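Local coordinates for superoxide dismutase (Clostridium difficile, PDB 4JYY), which probably protects cells from superoxide by converting it to hydrogen peroxide and dioxygen at a bound iron or manganese ion, at residues A[16-21]-A[90-95]; A[138-143]-A[159-164]; A[40-45]-A[73-78]. All coordinates share one frame; numbering follows the deposited sequence.

Interaction 1 (A[16-21]-A[90-95]); sequences DALEPY and DIMTPE
L18 meets 90-95 with both methyls of its fork, and here, on the buried side, the packing is close. Its CD2 lies 3.7 Å from CE of M92, and the two side chains cross at about a right angle; the M92 chain bends at its last torsion (chi3 -69°), bringing the thioether end up against L18. The other branch, CD1 of L18, rests on main chain, 3.7 Å from C of T93, and reaches CD of P94 at 4.0 Å. M27 of helix 24-46 touches L18, and W188 touches M92.

The solvent side is made by A17 and the exposed P94, whose CB atoms are 3.9 Å apart, with A17 O 3.5 Å from P94 CB. A17 and L18 are the central residues of a type I turn, tied by E19 N to D16 O at 3.1 Å. T93 points its CB the other way, and its OG1 accepts from E95 N in an ST turn that shapes the chain around P94.

No hydrogen bond crosses between the segments, while I91 and T93 make backbone bonds to N193 and V191. Between the two segments the contact is thus van der Waals packing without directional bonds, and its fit depends on shape; M92 lies about 6 Å, side chain to side chain, from the metal ligand H30.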
ATOM      1  N   ASP A  16     -15.632 -19.530  -0.216  1.00 33.49           N
ATOM      2  CA  ASP A  16     -14.537 -20.499  -0.339  1.00 32.89           C
ATOM      3  C   ASP A  16     -14.394 -21.063  -1.757  1.00 34.32           C
ATOM      4  O   ASP A  16     -13.571 -21.942  -2.008  1.00 32.43           O
ATOM      5  CB  ASP A  16     -14.674 -21.624   0.695  1.00 41.83           C
ATOM      6  CG  ASP A  16     -15.944 -22.456   0.503  1.00 45.78           C
ATOM      7  OD1 ASP A  16     -16.906 -21.979  -0.149  1.00 41.91           O
ATOM      8  OD2 ASP A  16     -15.972 -23.596   1.006  1.00 45.28           O
ATOM      9  N   ALA A  17     -15.165 -20.519  -2.694  1.00 35.77           N
ATOM     10  CA  ALA A  17     -15.171 -21.012  -4.077  1.00 37.12           C
ATOM     11  C   ALA A  17     -13.804 -20.910  -4.755  1.00 39.42           C
ATOM     12  O   ALA A  17     -13.491 -21.659  -5.682  1.00 37.91           O
ATOM     13  CB  ALA A  17     -16.217 -20.275  -4.894  1.00 34.16           C
ATOM     14  N   LEU A  18     -12.971 -19.993  -4.286  1.00 37.49           N
ATOM     15  CA  LEU A  18     -11.704 -19.744  -4.968  1.00 35.77           C
ATOM     16  C   LEU A  18     -10.527 -20.486  -4.316  1.00 34.42           C
ATOM     17  O   LEU A  18      -9.376 -20.377  -4.751  1.00 32.62           O
ATOM     18  CB  LEU A  18     -11.460 -18.229  -5.062  1.00 36.52           C
ATOM     19  CG  LEU A  18     -11.960 -17.479  -6.310  1.00 39.88           C
ATOM     20  CD1 LEU A  18     -13.115 -18.156  -7.024  1.00 36.34           C
ATOM     21  CD2 LEU A  18     -12.277 -16.004  -6.024  1.00 36.38           C
ATOM     22  N   GLU A  19     -10.812 -21.251  -3.271  1.00 36.27           N
ATOM     23  CA  GLU A  19      -9.774 -22.095  -2.678  1.00 37.97           C
ATOM     24  C   GLU A  19      -9.372 -23.180  -3.666  1.00 36.10           C
ATOM     25  O   GLU A  19     -10.181 -23.612  -4.474  1.00 39.03           O
ATOM     26  CB  GLU A  19     -10.267 -22.708  -1.375  1.00 40.30           C
ATOM     27  CG  GLU A  19     -10.731 -21.652  -0.398  1.00 40.90           C
ATOM     28  CD  GLU A  19     -10.535 -22.056   1.039  1.00 50.36           C
ATOM     29  OE1 GLU A  19     -10.681 -23.261   1.349  1.00 61.44           O
ATOM     30  OE2 GLU A  19     -10.251 -21.168   1.869  1.00 46.65           O
ATOM     31  N   PRO A  20      -8.115 -23.624  -3.607  1.00 36.91           N
ATOM     32  CA  PRO A  20      -7.113 -23.219  -2.620  1.00 39.14           C
ATOM     33  C   PRO A  20      -6.281 -22.009  -3.069  1.00 39.91           C
ATOM     34  O   PRO A  20      -5.230 -21.752  -2.486  1.00 40.83           O
ATOM     35  CB  PRO A  20      -6.212 -24.447  -2.563  1.00 36.42           C
ATOM     36  CG  PRO A  20      -6.201 -24.919  -4.000  1.00 37.81           C
ATOM     37  CD  PRO A  20      -7.578 -24.611  -4.559  1.00 38.74           C
ATOM     38  N   TYR A  21      -6.723 -21.286  -4.095  1.00 37.52           N
ATOM     39  CA  TYR A  21      -5.898 -20.210  -4.647  1.00 36.03           C
ATOM     40  C   TYR A  21      -5.996 -18.917  -3.836  1.00 34.01           C
ATOM     41  O   TYR A  21      -5.001 -18.215  -3.632  1.00 33.22           O
ATOM     42  CB  TYR A  21      -6.233 -19.997  -6.124  1.00 38.90           C
ATOM     43  CG  TYR A  21      -6.126 -21.289  -6.902  1.00 36.01           C
ATOM     44  CD1 TYR A  21      -4.894 -21.894  -7.091  1.00 38.61           C
ATOM     45  CD2 TYR A  21      -7.255 -21.919  -7.410  1.00 38.37           C
ATOM     46  CE1 TYR A  21      -4.775 -23.077  -7.787  1.00 43.83           C
ATOM     47  CE2 TYR A  21      -7.151 -23.113  -8.111  1.00 40.41           C
ATOM     48  CZ  TYR A  21      -5.907 -23.685  -8.294  1.00 42.29           C
ATOM     49  OH  TYR A  21      -5.776 -24.867  -8.986  1.00 51.01           O
ATOM     50  N   ASP A  90     -15.924  -9.817  -9.814  1.00 33.02           N
ATOM     51  CA  ASP A  90     -16.561 -10.267 -11.051  1.00 34.39           C
ATOM     52  C   ASP A  90     -15.588 -10.937 -12.018  1.00 36.52           C
ATOM     53  O   ASP A  90     -15.996 -11.764 -12.833  1.00 35.59           O
ATOM     54  CB  ASP A  90     -17.265  -9.110 -11.767  1.00 34.02           C
ATOM     55  CG  ASP A  90     -18.615  -8.792 -11.170  1.00 36.63           C
ATOM     56  OD1 ASP A  90     -19.064  -9.541 -10.282  1.00 37.97           O
ATOM     57  OD2 ASP A  90     -19.223  -7.775 -11.565  1.00 39.44           O
ATOM     58  N   ILE A  91     -14.304 -10.595 -11.935  1.00 32.52           N
ATOM     59  CA  ILE A  91     -13.346 -11.107 -12.914  1.00 32.82           C
ATOM     60  C   ILE A  91     -12.686 -12.418 -12.464  1.00 32.49           C
ATOM     61  O   ILE A  91     -11.768 -12.935 -13.111  1.00 31.30           O
ATOM     62  CB  ILE A  91     -12.271 -10.055 -13.263  1.00 32.91           C
ATOM     63  CG1 ILE A  91     -11.722 -10.295 -14.672  1.00 32.71           C
ATOM     64  CG2 ILE A  91     -11.137 -10.075 -12.234  1.00 32.88           C
ATOM     65  CD1 ILE A  91     -12.791 -10.248 -15.784  1.00 35.05           C
ATOM     66  N   MET A  92     -13.145 -12.960 -11.366  1.00 30.96           N
ATOM     67  CA  MET A  92     -12.695 -14.250 -10.909  1.00 33.96           C
ATOM     68  C   MET A  92     -13.863 -15.231 -10.888  1.00 34.66           C
ATOM     69  O   MET A  92     -14.985 -14.837 -10.836  1.00 31.90           O
ATOM     70  CB  MET A  92     -12.097 -14.145  -9.520  1.00 31.62           C
ATOM     71  CG  MET A  92     -10.878 -13.285  -9.407  1.00 30.83           C
ATOM     72  SD  MET A  92     -10.032 -13.328  -7.857  1.00 29.40           S
ATOM     73  CE  MET A  92     -11.153 -12.558  -6.849  1.00 40.25           C
ATOM     74  N   THR A  93     -13.586 -16.516 -10.905  1.00 32.85           N
ATOM     75  CA  THR A  93     -14.655 -17.503 -10.875  1.00 34.98           C
ATOM     76  C   THR A  93     -14.103 -18.868 -10.507  1.00 32.53           C
ATOM     77  O   THR A  93     -12.955 -19.181 -10.831  1.00 33.16           O
ATOM     78  CB  THR A  93     -15.370 -17.604 -12.249  1.00 35.27           C
ATOM     79  OG1 THR A  93     -16.375 -18.631 -12.200  1.00 35.42           O
ATOM     80  CG2 THR A  93     -14.367 -17.918 -13.360  1.00 32.68           C
ATOM     81  N   PRO A  94     -14.929 -19.692  -9.833  1.00 34.89           N
ATOM     82  CA  PRO A  94     -14.577 -21.097  -9.576  1.00 34.69           C
ATOM     83  C   PRO A  94     -14.694 -21.960 -10.840  1.00 39.33           C
ATOM     84  O   PRO A  94     -14.082 -23.024 -10.900  1.00 38.33           O
ATOM     85  CB  PRO A  94     -15.599 -21.534  -8.518  1.00 35.61           C
ATOM     86  CG  PRO A  94     -16.778 -20.638  -8.725  1.00 38.44           C
ATOM     87  CD  PRO A  94     -16.241 -19.322  -9.271  1.00 34.54           C
ATOM     88  N   GLU A  95     -15.457 -21.506 -11.834  1.00 39.90           N
ATOM     89  CA  GLU A  95     -15.613 -22.257 -13.084  1.00 38.72           C
ATOM     90  C   GLU A  95     -14.348 -22.223 -13.932  1.00 39.28           C
ATOM     91  O   GLU A  95     -13.595 -21.250 -13.889  1.00 38.87           O
ATOM     92  CB  GLU A  95     -16.788 -21.712 -13.900  1.00 35.04           C
ATOM     93  CG  GLU A  95     -18.067 -21.470 -13.102  1.00 41.95           C
ATOM     94  CD  GLU A  95     -18.520 -22.691 -12.299  1.00 54.33           C
ATOM     95  OE1 GLU A  95     -18.145 -23.830 -12.665  1.00 56.30           O
ATOM     96  OE2 GLU A  95     -19.256 -22.511 -11.296  1.00 59.48           O
TER

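Interaction 2 (A[138-143]-A[159-164])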
ATOM      1  N   ALA A 138      -7.933  -1.947 -22.636  1.00 32.52           N
ATOM      2  CA  ALA A 138      -8.146  -1.750 -24.070  1.00 40.34           C
ATOM      3  C   ALA A 138      -8.450  -0.290 -24.359  1.00 37.31           C
ATOM      4  O   ALA A 138      -9.243   0.328 -23.647  1.00 37.21           O
ATOM      5  CB  ALA A 138      -9.292  -2.617 -24.562  1.00 35.73           C
ATOM      6  N   THR A 139      -7.824   0.255 -25.400  1.00 39.62           N
ATOM      7  CA  THR A 139      -8.236   1.549 -25.936  1.00 43.63           C
ATOM      8  C   THR A 139      -9.570   1.386 -26.650  1.00 47.55           C
ATOM      9  O   THR A 139     -10.049   0.268 -26.856  1.00 44.49           O
ATOM     10  CB  THR A 139      -7.216   2.111 -26.931  1.00 44.20           C
ATOM     11  OG1 THR A 139      -7.047   1.188 -28.009  1.00 48.74           O
ATOM     12  CG2 THR A 139      -5.881   2.337 -26.258  1.00 44.47           C
ATOM     13  N   LYS A 140     -10.167   2.503 -27.039  1.00 48.76           N
ATOM     14  CA  LYS A 140     -11.501   2.474 -27.615  1.00 52.19           C
ATOM     15  C   LYS A 140     -11.572   1.645 -28.902  1.00 51.08           C
ATOM     16  O   LYS A 140     -12.636   1.149 -29.262  1.00 54.78           O
ATOM     17  CB  LYS A 140     -12.002   3.897 -27.857  1.00 59.06           C
ATOM     18  CG  LYS A 140     -13.320   4.197 -27.167  1.00 66.22           C
ATOM     19  CD  LYS A 140     -13.232   3.958 -25.663  1.00 68.04           C
ATOM     20  CE  LYS A 140     -14.587   4.154 -24.993  1.00 67.44           C
ATOM     21  NZ  LYS A 140     -14.508   4.033 -23.511  1.00 72.38           N
ATOM     22  N   ASP A 141     -10.436   1.482 -29.574  1.00 48.83           N
ATOM     23  CA  ASP A 141     -10.385   0.713 -30.817  1.00 52.79           C
ATOM     24  C   ASP A 141      -9.949  -0.741 -30.612  1.00 50.94           C
ATOM     25  O   ASP A 141      -9.637  -1.436 -31.579  1.00 49.87           O
ATOM     26  CB  ASP A 141      -9.460   1.390 -31.844  1.00 55.38           C
ATOM     27  CG  ASP A 141      -7.981   1.233 -31.502  1.00 61.46           C
ATOM     28  OD1 ASP A 141      -7.665   1.042 -30.310  1.00 61.37           O
ATOM     29  OD2 ASP A 141      -7.132   1.301 -32.422  1.00 63.45           O
ATOM     30  N   GLY A 142      -9.907  -1.193 -29.360  1.00 47.86           N
ATOM     31  CA  GLY A 142      -9.624  -2.590 -29.064  1.00 41.99           C
ATOM     32  C   GLY A 142      -8.158  -2.978 -28.957  1.00 40.90           C
ATOM     33  O   GLY A 142      -7.824  -4.161 -28.867  1.00 40.10           O
ATOM     34  N   LYS A 143      -7.269  -1.995 -28.969  1.00 41.20           N
ATOM     35  CA  LYS A 143      -5.855  -2.293 -28.773  1.00 44.92           C
ATOM     36  C   LYS A 143      -5.590  -2.627 -27.297  1.00 41.93           C
ATOM     37  O   LYS A 143      -6.003  -1.883 -26.407  1.00 37.95           O
ATOM     38  CB  LYS A 143      -4.990  -1.114 -29.210  1.00 43.26           C
ATOM     39  CG  LYS A 143      -3.507  -1.376 -29.081  1.00 45.50           C
ATOM     40  CD  LYS A 143      -3.066  -2.454 -30.055  1.00 53.96           C
ATOM     41  CE  LYS A 143      -1.547  -2.601 -30.075  1.00 58.80           C
ATOM     42  NZ  LYS A 143      -1.104  -3.632 -31.070  1.00 57.69           N
ATOM     43  N   ASN A 159      -9.550   6.935 -19.621  1.00 34.41           N
ATOM     44  CA  ASN A 159     -10.307   6.463 -20.780  1.00 42.60           C
ATOM     45  C   ASN A 159      -9.835   5.140 -21.365  1.00 44.21           C
ATOM     46  O   ASN A 159      -9.954   4.898 -22.571  1.00 45.16           O
ATOM     47  CB  ASN A 159     -10.385   7.554 -21.850  1.00 44.84           C
ATOM     48  CG  ASN A 159     -11.083   8.791 -21.333  1.00 52.15           C
ATOM     49  OD1 ASN A 159     -10.571   9.911 -21.454  1.00 55.60           O
ATOM     50  ND2 ASN A 159     -12.243   8.592 -20.700  1.00 51.21           N
ATOM     51  N   LEU A 160      -9.317   4.280 -20.495  1.00 37.36           N
ATOM     52  CA  LEU A 160      -8.939   2.926 -20.873  1.00 36.34           C
ATOM     53  C   LEU A 160      -9.927   1.958 -20.232  1.00 39.18           C
ATOM     54  O   LEU A 160     -10.406   2.189 -19.120  1.00 38.96           O
ATOM     55  CB  LEU A 160      -7.511   2.633 -20.426  1.00 33.90           C
ATOM     56  CG  LEU A 160      -6.457   3.506 -21.100  1.00 39.23           C
ATOM     57  CD1 LEU A 160      -5.154   3.540 -20.316  1.00 35.91           C
ATOM     58  CD2 LEU A 160      -6.230   3.019 -22.525  1.00 40.39           C
ATOM     59  N   THR A 161     -10.244   0.884 -20.939  1.00 34.90           N
ATOM     60  CA  THR A 161     -11.262  -0.052 -20.483  1.00 37.16           C
ATOM     61  C   THR A 161     -10.599  -1.283 -19.876  1.00 32.40           C
ATOM     62  O   THR A 161      -9.844  -1.980 -20.560  1.00 32.75           O
ATOM     63  CB  THR A 161     -12.158  -0.478 -21.665  1.00 41.80           C
ATOM     64  OG1 THR A 161     -12.904   0.660 -22.117  1.00 47.09           O
ATOM     65  CG2 THR A 161     -13.131  -1.570 -21.243  1.00 41.24           C
ATOM     66  N   PRO A 162     -10.849  -1.538 -18.581  1.00 34.47           N
ATOM     67  CA  PRO A 162     -10.218  -2.708 -17.954  1.00 31.28           C
ATOM     68  C   PRO A 162     -10.822  -4.001 -18.492  1.00 31.77           C
ATOM     69  O   PRO A 162     -12.045  -4.128 -18.557  1.00 34.16           O
ATOM     70  CB  PRO A 162     -10.563  -2.560 -16.463  1.00 31.42           C
ATOM     71  CG  PRO A 162     -11.256  -1.232 -16.312  1.00 36.58           C
ATOM     72  CD  PRO A 162     -11.759  -0.828 -17.664  1.00 36.15           C
ATOM     73  N   ILE A 163      -9.966  -4.948 -18.861  1.00 33.21           N
ATOM     74  CA  ILE A 163     -10.408  -6.246 -19.348  1.00 32.73           C
ATOM     75  C   ILE A 163     -10.261  -7.294 -18.239  1.00 32.56           C
ATOM     76  O   ILE A 163     -11.229  -7.984 -17.889  1.00 30.98           O
ATOM     77  CB  ILE A 163      -9.612  -6.644 -20.610  1.00 30.06           C
ATOM     78  CG1 ILE A 163      -9.687  -5.506 -21.636  1.00 33.91           C
ATOM     79  CG2 ILE A 163     -10.141  -7.947 -21.196  1.00 32.70           C
ATOM     80  CD1 ILE A 163     -11.137  -5.067 -21.970  1.00 30.14           C
ATOM     81  N   ILE A 164      -9.046  -7.423 -17.707  1.00 30.73           N
ATOM     82  CA  ILE A 164      -8.853  -8.062 -16.400  1.00 31.44           C
ATOM     83  C   ILE A 164      -8.002  -7.154 -15.502  1.00 32.21           C
ATOM     84  O   ILE A 164      -7.366  -6.207 -15.977  1.00 30.74           O
ATOM     85  CB  ILE A 164      -8.231  -9.482 -16.487  1.00 31.51           C
ATOM     86  CG1 ILE A 164      -6.737  -9.420 -16.823  1.00 30.56           C
ATOM     87  CG2 ILE A 164      -9.011 -10.357 -17.471  1.00 32.02           C
ATOM     88  CD1 ILE A 164      -6.046 -10.784 -16.873  1.00 30.73           C
TER
HETATM   89  O   HOH W   1     -11.364   2.356 -23.731  1.00 49.03           O
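A138 and T161 form an antiparallel, hydrogen-bonded pair: A138 N donates to T161 O at 2.8 Å, and T161 N returns a straighter bond to A138 O at 2.9 Å (168° at the hydrogen). Their side chains lie on the same face of the sheet. On A138 sits I163, its CD1 4.0 Å from A138 CB. One residue beyond the pair, T139 and L160 run side by side and point the same way, T139 CG2 touching L160 CD2 at 3.8 Å.

A water continues the pairing past its last backbone bond. It donates to A138 O (2.9 Å) and to N159 O (3.1 Å) and accepts from T161 OG1 at 2.8 Å, so A138 O is gripped twice, by an amide and by the water. T161 can serve this site because its hydroxyl is turned beside its own backbone N (chi1 -66°).

Further out, the chain after A138 is shaped by a type I turn from T139 to G142, closed by G142 N to T139 O at 2.9 Å. T139 N also bonds to K143 O, and G142 has a positive phi (86°); together these make a type I turn with a G1 bulge, linking strands 132-138 and 144-150. K143 is held by a salt bridge to D110. Y201 of helix 194-202 packs on both A138 and I163, while L160 meets V137 and M147.

Just after the pair, I163 and I164 both face L136, a classic beta bulge that turns the strand. This is one end of the three-stranded antiparallel sheet in the C-terminal domain of iron/manganese superoxide dismutases, and its strand 161-167 runs on to the metal ligand D167.

Interaction 3 (A[40-45]-A[73-78]). With AZI (azide ion), chain C.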
ATOM      1  N   ASP A  40     -19.288   2.599   1.742  1.00 35.70           N
ATOM      2  CA  ASP A  40     -19.821   3.412   2.830  1.00 36.50           C
ATOM      3  C   ASP A  40     -19.207   4.812   2.819  1.00 34.28           C
ATOM      4  O   ASP A  40     -19.898   5.808   3.013  1.00 35.11           O
ATOM      5  CB  ASP A  40     -19.554   2.750   4.187  1.00 37.96           C
ATOM      6  CG  ASP A  40     -20.313   1.446   4.369  1.00 43.40           C
ATOM      7  OD1 ASP A  40     -21.296   1.203   3.635  1.00 40.86           O
ATOM      8  OD2 ASP A  40     -19.915   0.658   5.255  1.00 44.70           O
ATOM      9  N   LYS A  41     -17.898   4.884   2.619  1.00 34.34           N
ATOM     10  CA  LYS A  41     -17.220   6.176   2.615  1.00 33.99           C
ATOM     11  C   LYS A  41     -17.663   7.027   1.430  1.00 33.52           C
ATOM     12  O   LYS A  41     -17.874   8.226   1.562  1.00 34.21           O
ATOM     13  CB  LYS A  41     -15.700   6.003   2.619  1.00 33.97           C
ATOM     14  CG  LYS A  41     -15.149   5.542   3.955  1.00 39.33           C
ATOM     15  CD  LYS A  41     -13.669   5.214   3.862  1.00 44.96           C
ATOM     16  CE  LYS A  41     -13.138   4.694   5.186  1.00 45.66           C
ATOM     17  NZ  LYS A  41     -13.476   5.644   6.286  1.00 56.79           N
ATOM     18  N   LEU A  42     -17.798   6.402   0.269  1.00 35.40           N
ATOM     19  CA  LEU A  42     -18.297   7.114  -0.902  1.00 31.10           C
ATOM     20  C   LEU A  42     -19.672   7.705  -0.603  1.00 34.37           C
ATOM     21  O   LEU A  42     -19.897   8.921  -0.737  1.00 34.61           O
ATOM     22  CB  LEU A  42     -18.374   6.167  -2.099  1.00 29.88           C
ATOM     23  CG  LEU A  42     -18.965   6.803  -3.359  1.00 33.32           C
ATOM     24  CD1 LEU A  42     -18.161   8.034  -3.788  1.00 28.91           C
ATOM     25  CD2 LEU A  42     -19.061   5.780  -4.479  1.00 32.00           C
ATOM     26  N   ASN A  43     -20.595   6.843  -0.187  1.00 36.06           N
ATOM     27  CA  ASN A  43     -21.949   7.277   0.156  1.00 36.56           C
ATOM     28  C   ASN A  43     -21.958   8.422   1.156  1.00 38.72           C
ATOM     29  O   ASN A  43     -22.707   9.387   0.992  1.00 39.10           O
ATOM     30  CB  ASN A  43     -22.782   6.103   0.681  1.00 35.86           C
ATOM     31  CG  ASN A  43     -23.246   5.179  -0.431  1.00 41.01           C
ATOM     32  OD1 ASN A  43     -23.374   3.962  -0.238  1.00 42.85           O
ATOM     33  ND2 ASN A  43     -23.494   5.749  -1.611  1.00 34.85           N
ATOM     34  N   ALA A  44     -21.123   8.323   2.186  1.00 38.84           N
ATOM     35  CA  ALA A  44     -21.030   9.383   3.194  1.00 38.10           C
ATOM     36  C   ALA A  44     -20.600  10.716   2.591  1.00 40.15           C
ATOM     37  O   ALA A  44     -21.160  11.767   2.915  1.00 41.75           O
ATOM     38  CB  ALA A  44     -20.079   8.982   4.316  1.00 39.67           C
ATOM     39  N   ALA A  45     -19.596  10.675   1.719  1.00 36.78           N
ATOM     40  CA  ALA A  45     -19.075  11.890   1.104  1.00 38.52           C
ATOM     41  C   ALA A  45     -20.084  12.575   0.179  1.00 37.78           C
ATOM     42  O   ALA A  45     -20.045  13.794   0.001  1.00 40.22           O
ATOM     43  CB  ALA A  45     -17.791  11.583   0.341  1.00 36.78           C
ATOM     44  N   THR A  73     -11.038  14.165  -4.129  1.00 34.63           N
ATOM     45  CA  THR A  73     -10.047  13.175  -3.730  1.00 34.01           C
ATOM     46  C   THR A  73     -10.716  11.989  -3.036  1.00 30.33           C
ATOM     47  O   THR A  73     -10.382  10.831  -3.295  1.00 32.27           O
ATOM     48  CB  THR A  73      -8.961  13.829  -2.863  1.00 37.62           C
ATOM     49  OG1 THR A  73      -8.216  14.734  -3.687  1.00 39.18           O
ATOM     50  CG2 THR A  73      -8.010  12.787  -2.309  1.00 39.46           C
ATOM     51  N   THR A  74     -11.689  12.282  -2.184  1.00 31.26           N
ATOM     52  CA  THR A  74     -12.414  11.240  -1.469  1.00 35.69           C
ATOM     53  C   THR A  74     -13.163  10.349  -2.453  1.00 32.68           C
ATOM     54  O   THR A  74     -13.244   9.134  -2.265  1.00 32.28           O
ATOM     55  CB  THR A  74     -13.407  11.835  -0.458  1.00 36.73           C
ATOM     56  OG1 THR A  74     -12.687  12.645   0.471  1.00 47.32           O
ATOM     57  CG2 THR A  74     -14.108  10.741   0.306  1.00 34.59           C
ATOM     58  N   VAL A  75     -13.707  10.959  -3.504  1.00 30.99           N
ATOM     59  CA  VAL A  75     -14.410  10.205  -4.542  1.00 30.00           C
ATOM     60  C   VAL A  75     -13.442   9.344  -5.344  1.00 29.66           C
ATOM     61  O   VAL A  75     -13.692   8.163  -5.592  1.00 29.03           O
ATOM     62  CB  VAL A  75     -15.204  11.139  -5.480  1.00 32.07           C
ATOM     63  CG1 VAL A  75     -15.725  10.371  -6.706  1.00 29.88           C
ATOM     64  CG2 VAL A  75     -16.348  11.780  -4.724  1.00 30.98           C
ATOM     65  N   ARG A  76     -12.333   9.941  -5.753  1.00 28.04           N
ATOM     66  CA  ARG A  76     -11.276   9.207  -6.433  1.00 27.10           C
ATOM     67  C   ARG A  76     -10.931   7.905  -5.688  1.00 28.86           C
ATOM     68  O   ARG A  76     -10.904   6.831  -6.279  1.00 29.31           O
ATOM     69  CB  ARG A  76     -10.036  10.095  -6.519  1.00 28.37           C
ATOM     70  CG  ARG A  76      -8.783   9.429  -7.040  1.00 29.56           C
ATOM     71  CD  ARG A  76      -7.651  10.445  -7.025  1.00 28.24           C
ATOM     72  NE  ARG A  76      -6.370   9.880  -7.438  1.00 27.10           N
ATOM     73  CZ  ARG A  76      -5.258  10.600  -7.561  1.00 34.30           C
ATOM     74  NH1 ARG A  76      -5.287  11.906  -7.306  1.00 31.17           N
ATOM     75  NH2 ARG A  76      -4.125  10.028  -7.944  1.00 30.59           N
ATOM     76  N   ASN A  77     -10.664   8.029  -4.390  1.00 28.25           N
ATOM     77  CA  ASN A  77     -10.248   6.912  -3.549  1.00 28.87           C
ATOM     78  C   ASN A  77     -11.353   5.892  -3.305  1.00 26.78           C
ATOM     79  O   ASN A  77     -11.131   4.684  -3.406  1.00 29.20           O
ATOM     80  CB  ASN A  77      -9.690   7.433  -2.212  1.00 26.22           C
ATOM     81  CG  ASN A  77      -8.361   8.168  -2.384  1.00 30.79           C
ATOM     82  OD1 ASN A  77      -7.962   8.925  -1.369  1.00 28.33           O
ATOM     83  ND2 ASN A  77      -7.700   8.043  -3.419  1.00 30.63           N
ATOM     84  N   ASN A  78     -12.547   6.378  -3.000  1.00 26.21           N
ATOM     85  CA  ASN A  78     -13.632   5.487  -2.597  1.00 29.61           C
ATOM     86  C   ASN A  78     -14.522   4.982  -3.733  1.00 30.56           C
ATOM     87  O   ASN A  78     -14.921   3.822  -3.733  1.00 30.47           O
ATOM     88  CB  ASN A  78     -14.447   6.124  -1.481  1.00 29.46           C
ATOM     89  CG  ASN A  78     -13.619   6.331  -0.239  1.00 33.65           C
ATOM     90  OD1 ASN A  78     -13.230   7.453   0.094  1.00 35.62           O
ATOM     91  ND2 ASN A  78     -13.309   5.246   0.431  1.00 28.68           N
TER
HETATM   92  N1  AZI C 302      -8.124  15.067  -8.239  1.00 56.19           N
HETATM   93  N2  AZI C 302      -7.890  14.416  -7.299  1.00 53.76           N
HETATM   94  N3  AZI C 302      -7.636  13.765  -6.359  1.00 40.14           N
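Segments 40-45 and 73-78 are helical and run nearly antiparallel, with 155° between their directions, an axial approach of 9.1 Å and the CA atoms of L42 and N78 just 5.2 Å apart. N78 fills this closest point. Its CB lies 3.8 Å from L42 N, and its amide lies against the first part of the K41 chain, N78 CG being 3.6 Å from K41 CB. K41 covers N78 with its methylenes and then leads its ammonium end away from the other helix, with a bend at the last torsion.

One turn along, A45 CB meets T74 CG2 at 3.8 Å, a small methyl contact where the CA atoms are farther apart. On the buried flank L42, with CG anti to its backbone N (chi1 177°), brings CD1 within 4.3 Å of V75 CG2, a looser apolar approach.

Beyond the interface with segment 40-45, on the far side of 73-78, N3 of an azide ion, probably from the crystallisation liquor, accepts hydrogen bonds from T73 OG1 (2.9 Å) and R76 NH1 (3.1 Å), lying at the edge of the R76 guanidinium and in its plane. R76 NH2 also forms a salt bridge with D153.

The pair belongs to the alpha-hairpin domain: F6 and L57 pack on L42, L60 of helix 57-62 and L46 on V75, and Y38 on N78, while N77 touches F129 of the second subunit.

Interactions 1 and 3 both join the N-terminal alpha-hairpin region to itself, with interaction 3 nested in the loop that interaction 1 closes; their nearest atoms are about 15 Å apart. Helices 24-46 and 69-90 connect them and carry the metal ligands H30 and H85. In interaction 1 the side chain of M92 is about 9 Å from the bound Fe(III) ion. In interaction 3 the side chain of N78 is about 12 Å from the bound Fe(III) ion. Interaction 2 belongs to the C-terminal domain, which supplies D167 and H171. It meets interaction 1 directly, I91 CD1 packing 3.5 Å from I163 O, but stays about 13 Å from interaction 3 at the nearest atoms.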